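Local coordinates for CCHC-type domain-containing protein (Trypanosoma brucei brucei, PDB 7C45) that binds RNA and two calcium ions in an RNase D-type exonuclease domain, and probably trims guide RNAs from their 3' end, at residues Met10-Pro15 with Val192-Leu197; Ile38-Glu43 with Val60-Asp65. All coordinates share one frame; numbering follows the deposited sequence.

Interaction 1: residues Met10-Pro15 with Val192-Leu197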
loop_
_atom_site.group_PDB
_atom_site.type_symbol
_atom_site.label_atom_id
_atom_site.label_comp_id
_atom_site.label_asym_id
_atom_site.label_seq_id
_atom_site.Cartn_x
_atom_site.Cartn_y
_atom_site.Cartn_z
ATOM N N MET A 10 8.049 16.995 -0.085
ATOM C CA MET A 10 8.169 17.169 1.358
ATOM C C MET A 10 8.085 15.826 2.071
ATOM O O MET A 10 8.911 15.516 2.934
ATOM C CB MET A 10 7.080 18.110 1.872
ATOM N N ILE A 11 7.091 15.014 1.705
ATOM C CA ILE A 11 6.870 13.741 2.386
ATOM C C ILE A 11 8.078 12.824 2.223
ATOM O O ILE A 11 8.457 12.102 3.153
ATOM C CB ILE A 11 5.587 13.084 1.849
ATOM C CG1 ILE A 11 4.371 13.933 2.184
ATOM C CG2 ILE A 11 5.443 11.641 2.378
ATOM C CD1 ILE A 11 3.083 13.411 1.526
ATOM N N LEU A 12 8.702 12.834 1.041
ATOM C CA LEU A 12 9.850 11.963 0.798
ATOM C C LEU A 12 11.064 12.331 1.649
ATOM O O LEU A 12 11.966 11.503 1.799
ATOM C CB LEU A 12 10.226 11.980 -0.691
ATOM C CG LEU A 12 9.291 11.284 -1.675
ATOM C CD1 LEU A 12 9.798 11.452 -3.100
ATOM C CD2 LEU A 12 9.168 9.816 -1.361
ATOM N N LYS A 13 11.109 13.535 2.211
ATOM C CA LYS A 13 12.203 13.955 3.075
ATOM C C LYS A 13 11.930 13.694 4.554
ATOM O O LYS A 13 12.771 14.041 5.383
ATOM C CB LYS A 13 12.510 15.442 2.863
ATOM C CG LYS A 13 12.894 15.773 1.442
ATOM C CD LYS A 13 13.719 17.041 1.346
ATOM C CE LYS A 13 12.958 18.245 1.849
ATOM N NZ LYS A 13 13.734 19.500 1.643
ATOM N N TYR A 14 10.785 13.097 4.897
ATOM C CA TYR A 14 10.448 12.838 6.292
ATOM C C TYR A 14 11.473 11.886 6.908
ATOM O O TYR A 14 11.672 10.780 6.386
ATOM C CB TYR A 14 9.067 12.223 6.443
ATOM C CG TYR A 14 7.864 13.120 6.211
ATOM C CD1 TYR A 14 8.000 14.462 5.846
ATOM C CD2 TYR A 14 6.583 12.611 6.357
ATOM C CE1 TYR A 14 6.877 15.260 5.647
ATOM C CE2 TYR A 14 5.474 13.388 6.161
ATOM C CZ TYR A 14 5.621 14.720 5.803
ATOM O OH TYR A 14 4.486 15.475 5.625
ATOM N N PRO A 15 12.145 12.272 7.984
ATOM C CA PRO A 15 13.050 11.336 8.648
ATOM C C PRO A 15 12.262 10.275 9.399
ATOM O O PRO A 15 11.107 10.468 9.754
ATOM C CB PRO A 15 13.839 12.225 9.618
ATOM C CG PRO A 15 13.043 13.483 9.760
ATOM C CD PRO A 15 11.940 13.511 8.752
ATOM N N VAL A 192 5.599 3.684 3.987
ATOM C CA VAL A 192 4.533 4.536 4.507
ATOM C C VAL A 192 4.651 5.950 3.957
ATOM O O VAL A 192 3.637 6.633 3.797
ATOM C CB VAL A 192 4.477 4.559 6.044
ATOM C CG1 VAL A 192 3.849 3.248 6.579
ATOM C CG2 VAL A 192 5.859 4.855 6.658
ATOM N N ARG A 193 5.872 6.409 3.663
ATOM C CA ARG A 193 6.011 7.679 2.944
ATOM C C ARG A 193 5.282 7.610 1.612
ATOM O O ARG A 193 4.535 8.520 1.244
ATOM C CB ARG A 193 7.484 8.021 2.696
ATOM C CG ARG A 193 8.333 8.319 3.914
ATOM C CD ARG A 193 9.652 8.939 3.463
ATOM N NE ARG A 193 10.650 8.945 4.509
ATOM C CZ ARG A 193 11.639 8.063 4.615
ATOM N NH1 ARG A 193 11.759 7.067 3.742
ATOM N NH2 ARG A 193 12.498 8.154 5.616
ATOM N N HIS A 194 5.506 6.529 0.873
ATOM C CA HIS A 194 4.860 6.343 -0.424
ATOM C C HIS A 194 3.353 6.220 -0.289
ATOM O O HIS A 194 2.612 6.746 -1.106
ATOM C CB HIS A 194 5.426 5.101 -1.100
ATOM C CG HIS A 194 6.887 5.194 -1.373
ATOM N ND1 HIS A 194 7.508 6.381 -1.695
ATOM C CD2 HIS A 194 7.851 4.249 -1.366
ATOM C CE1 HIS A 194 8.798 6.163 -1.874
ATOM N NE2 HIS A 194 9.030 4.879 -1.682
ATOM N N ILE A 195 2.885 5.536 0.751
ATOM C CA ILE A 195 1.453 5.423 0.976
ATOM C C ILE A 195 0.837 6.793 1.219
ATOM O O ILE A 195 -0.217 7.117 0.666
ATOM C CB ILE A 195 1.177 4.468 2.149
ATOM C CG1 ILE A 195 1.538 3.050 1.711
ATOM C CG2 ILE A 195 -0.288 4.556 2.541
ATOM C CD1 ILE A 195 1.575 1.994 2.866
ATOM N N LEU A 196 1.460 7.602 2.077
ATOM C CA LEU A 196 0.860 8.892 2.388
ATOM C C LEU A 196 0.863 9.791 1.156
ATOM O O LEU A 196 -0.132 10.458 0.857
ATOM C CB LEU A 196 1.587 9.538 3.576
ATOM C CG LEU A 196 0.975 10.831 4.136
ATOM C CD1 LEU A 196 -0.372 10.557 4.771
ATOM C CD2 LEU A 196 1.909 11.537 5.132
ATOM N N LEU A 197 1.945 9.782 0.393
ATOM C CA LEU A 197 1.955 10.649 -0.778
ATOM C C LEU A 197 0.972 10.150 -1.831
ATOM O O LEU A 197 0.325 10.958 -2.512
ATOM C CB LEU A 197 3.365 10.776 -1.335
ATOM C CG LEU A 197 4.067 9.720 -2.174
ATOM C CD1 LEU A 197 3.708 9.829 -3.663
ATOM C CD2 LEU A 197 5.558 9.834 -1.970
#
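The C-terminal end of helix 4-12 and the turn after it dock against helix 182-202 of the RNase H-like exonuclease fold, and one arginine supplies all the hydrogen bonds between the two segments. R193 leaves its helix with CG anti to the carbonyl carbon and then runs extended from CG to NE, so that the guanidinium reaches the backbone of Y14 side-on. NE and NH2 both donate to the same acceptor: Y14 O lies 2.8 Å from R193 NE and sits at the edge of the guanidinium, close to its plane. The NE bond arrives on a lone pair in the carbonyl plane, whereas the one from NH2 comes nearly along the C=O axis; with N-H...O angles of 143° and 138° neither is straight, as expected when two donors share one oxygen. The remaining nitrogen, NH1, forms a salt bridge with E186, about two turns earlier on the same helix, which fixes the rotation of the group and probably balances its charge. I11 O accepts the backbone N-H of Y14 within the turn, and the R193 methylene CD rests 3.4 Å from this I11 O.

Apolar groups fill the rest. I11 CD1 lies over the helix backbone, 3.8 Å from L197 CA, and crosses the L197 side chain obliquely. L197 holds CG in the crowded position between backbone N and carbonyl carbon (chi1 77°), and its CD2 meets L12 CD2. The Y14 ring folds back over its own turn, with I11 CA 3.5 Å above the ring centre. The side chains of Y14 and L196 cross at about a right angle, with Y14 CE2 4.1 Å from L196 CD2.

Interaction 2: residues Ile38-Glu43 with Val60-Asp65. With CA (calcium ion), chain E; CA (calcium ion), chain F; nucleotides of chain B.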
loop_
_atom_site.group_PDB
_atom_site.type_symbol
_atom_site.label_atom_id
_atom_site.label_comp_id
_atom_site.label_asym_id
_atom_site.label_seq_id
_atom_site.Cartn_x
_atom_site.Cartn_y
_atom_site.Cartn_z
ATOM N N ILE A 38 -3.465 8.102 8.694
ATOM C CA ILE A 38 -2.223 7.467 9.130
ATOM C C ILE A 38 -1.900 6.344 8.159
ATOM O O ILE A 38 -2.655 5.377 8.069
ATOM C CB ILE A 38 -2.323 6.892 10.554
ATOM C CG1 ILE A 38 -2.776 7.950 11.557
ATOM C CG2 ILE A 38 -0.991 6.256 10.960
ATOM C CD1 ILE A 38 -3.070 7.361 12.872
ATOM N N ALA A 39 -0.791 6.478 7.434
ATOM C CA ALA A 39 -0.280 5.398 6.602
ATOM C C ALA A 39 0.386 4.355 7.491
ATOM O O ALA A 39 1.219 4.710 8.329
ATOM C CB ALA A 39 0.724 5.938 5.593
ATOM N N LEU A 40 0.045 3.085 7.282
ATOM C CA LEU A 40 0.568 1.990 8.096
ATOM C C LEU A 40 1.231 0.928 7.237
ATOM O O LEU A 40 0.868 0.723 6.079
ATOM C CB LEU A 40 -0.515 1.330 8.911
ATOM C CG LEU A 40 -1.087 2.165 10.042
ATOM C CD1 LEU A 40 -2.298 1.466 10.619
ATOM C CD2 LEU A 40 -0.047 2.385 11.143
ATOM N N ASP A 41 2.185 0.235 7.850
ATOM C CA ASP A 41 2.933 -0.839 7.220
ATOM C C ASP A 41 3.468 -1.711 8.351
ATOM O O ASP A 41 3.569 -1.270 9.497
ATOM C CB ASP A 41 4.039 -0.254 6.346
ATOM C CG ASP A 41 4.748 -1.276 5.489
ATOM O OD1 ASP A 41 4.220 -2.359 5.249
ATOM O OD2 ASP A 41 5.850 -0.946 5.040
ATOM N N ILE A 42 3.800 -2.959 8.026
ATOM C CA ILE A 42 4.355 -3.866 9.032
ATOM C C ILE A 42 5.527 -4.612 8.423
ATOM O O ILE A 42 5.441 -5.095 7.289
ATOM C CB ILE A 42 3.302 -4.867 9.556
ATOM C CG1 ILE A 42 2.139 -4.137 10.239
ATOM C CG2 ILE A 42 3.937 -5.851 10.504
ATOM C CD1 ILE A 42 1.018 -5.079 10.672
ATOM N N GLU A 43 6.627 -4.718 9.181
ATOM C CA GLU A 43 7.706 -5.651 8.868
ATOM C C GLU A 43 7.709 -6.792 9.875
ATOM O O GLU A 43 7.685 -6.558 11.086
ATOM C CB GLU A 43 9.082 -4.982 8.878
ATOM C CG GLU A 43 9.255 -3.782 7.916
ATOM C CD GLU A 43 8.760 -4.050 6.498
ATOM O OE1 GLU A 43 9.138 -5.100 5.941
ATOM O OE2 GLU A 43 8.033 -3.182 5.926
ATOM N N VAL A 60 6.076 -1.968 13.366
ATOM C CA VAL A 60 4.902 -1.350 12.757
ATOM C C VAL A 60 5.288 0.082 12.416
ATOM O O VAL A 60 5.845 0.783 13.262
ATOM C CB VAL A 60 3.677 -1.383 13.685
ATOM C CG1 VAL A 60 2.516 -0.579 13.067
ATOM C CG2 VAL A 60 3.283 -2.831 13.981
ATOM N N GLN A 61 5.077 0.481 11.163
ATOM C CA GLN A 61 5.513 1.791 10.692
ATOM C C GLN A 61 4.303 2.689 10.467
ATOM O O GLN A 61 3.253 2.221 10.042
ATOM C CB GLN A 61 6.334 1.659 9.411
ATOM C CG GLN A 61 7.511 0.696 9.585
ATOM C CD GLN A 61 7.180 -0.705 9.127
ATOM O OE1 GLN A 61 6.662 -1.523 9.890
ATOM N NE2 GLN A 61 7.458 -0.987 7.872
ATOM N N ALA A 62 4.440 3.976 10.801
ATOM C CA ALA A 62 3.310 4.890 10.700
ATOM C C ALA A 62 3.783 6.250 10.215
ATOM O O ALA A 62 4.816 6.758 10.658
ATOM C CB ALA A 62 2.585 5.073 12.028
ATOM N N CYS A 63 2.998 6.849 9.339
ATOM C CA CYS A 63 3.296 8.195 8.863
ATOM C C CYS A 63 1.964 8.896 8.670
ATOM O O CYS A 63 1.138 8.410 7.894
ATOM C CB CYS A 63 4.091 8.139 7.568
ATOM S SG CYS A 63 4.657 9.767 6.990
ATOM N N SER A 64 1.748 9.999 9.391
ATOM C CA SER A 64 0.450 10.659 9.422
ATOM C C SER A 64 0.560 12.097 8.930
ATOM O O SER A 64 1.645 12.642 8.749
ATOM C CB SER A 64 -0.147 10.641 10.831
ATOM O OG SER A 64 0.198 11.821 11.544
ATOM N N ASP A 65 -0.600 12.702 8.706
ATOM C CA ASP A 65 -0.646 14.114 8.349
ATOM C C ASP A 65 -0.433 15.038 9.549
ATOM O O ASP A 65 -0.434 16.255 9.371
ATOM C CB ASP A 65 -1.979 14.431 7.663
ATOM C CG ASP A 65 -3.175 14.165 8.562
ATOM O OD1 ASP A 65 -3.091 13.294 9.433
ATOM O OD2 ASP A 65 -4.205 14.849 8.407
HETATM CA CA CA E . 7.100 -2.412 3.986
HETATM CA CA CA F . 3.552 -3.933 3.570
ATOM P P U B 10 5.833 -5.402 2.446
ATOM O OP1 U B 10 5.981 -4.208 3.299
ATOM O OP2 U B 10 6.535 -5.488 1.130
ATOM O "O5'" U B 10 6.235 -6.698 3.289
ATOM C "C5'" U B 10 5.905 -6.782 4.666
ATOM C "C4'" U B 10 6.337 -8.095 5.263
ATOM O "O4'" U B 10 5.885 -9.167 4.414
ATOM C "C3'" U B 10 7.835 -8.319 5.368
ATOM O "O3'" U B 10 8.393 -7.719 6.515
ATOM C "C2'" U B 10 7.945 -9.834 5.394
ATOM O "O2'" U B 10 7.654 -10.313 6.701
ATOM C "C1'" U B 10 6.804 -10.236 4.462
ATOM N N1 U B 10 7.266 -10.514 3.089
ATOM C C2 U B 10 7.808 -11.762 2.886
ATOM O O2 U B 10 7.913 -12.575 3.793
ATOM N N3 U B 10 8.220 -12.000 1.599
ATOM C C4 U B 10 8.129 -11.129 0.531
ATOM O O4 U B 10 8.545 -11.491 -0.565
ATOM C C5 U B 10 7.542 -9.856 0.824
ATOM C C6 U B 10 7.135 -9.597 2.070
HETATM O O HOH W 1 3.258 -5.283 5.508
HETATM O O HOH W 2 8.942 -0.234 3.706
HETATM O O HOH W 3 9.208 -3.089 2.857
HETATM O O HOH W 4 2.894 -2.501 1.707
HETATM O O HOH W 5 1.079 -3.873 3.677
#
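A bend at chi2 in both Q61 (95°) and E43 (-48°) brings amide and carboxylate together at the active-site end of two antiparallel strands, 37-44 and 57-64, in the central sheet of the RNase H-like exonuclease fold. D41 instead sets CG anti to its backbone N, alongside Q61 on the same face of the sheet. Q61 NE2 donates to the anti lone pair of E43 OE2 at 3.0 Å, with the acceptor near the amide plane, and also bonds A188 O of helix 182-202. The other end of the amide, OE1, takes a weak bond from E43 N. Q61 is therefore a second-shell residue that holds the E43 carboxylate, whose OE2 is itself a metal ligand.

D41 bridges the two calcium ions, OD2 binding one at 2.2 Å and OD1 the other. The first ion also takes E43 OE2, and D191 completes the protein part of its shell. U10 OP1 of the RNA contacts both ions, an arrangement consistent with the two-metal mechanism of DEDD exonucleases, although the ions here are calcium. E43 OE1 accepts from U10 O3' at 2.8 Å, so one carboxylate engages both a metal ion and the U10 sugar hydroxyl.

Along the strands the ladder is regular: A39 pairs with C63 and D41 with Q61 as hydrogen-bonded pairs, and the Q61 N to D41 O bond is nearly straight (173°), though its donor stands above the carbonyl plane. The opposite face is largely apolar, with helix 80-92 against I38, L40 and V60. There A62 CB sits between two neighbours, 3.9 Å from both I38 CG2 and L40 CD2.

How the interactions relate
The centres of interactions 1 and 2 lie about 10 Å apart, and interaction 2 is nested along the chain inside the loop that interaction 1 closes. Helix 182-202 joins them: residues facing helix 4-12 and its turn belong to 192-197, while V192 and I195 of the same segment pack on A39 of strand 37-44, and V192 also meets D41. Y14 touches the sheet directly, its CD2 being 3.5 Å from C63 SG. The N-terminal segment thus covers a helix whose other side lies on the catalytic sheet, and D191, just before 192-197, reaches the calcium ion held by D41 and E43.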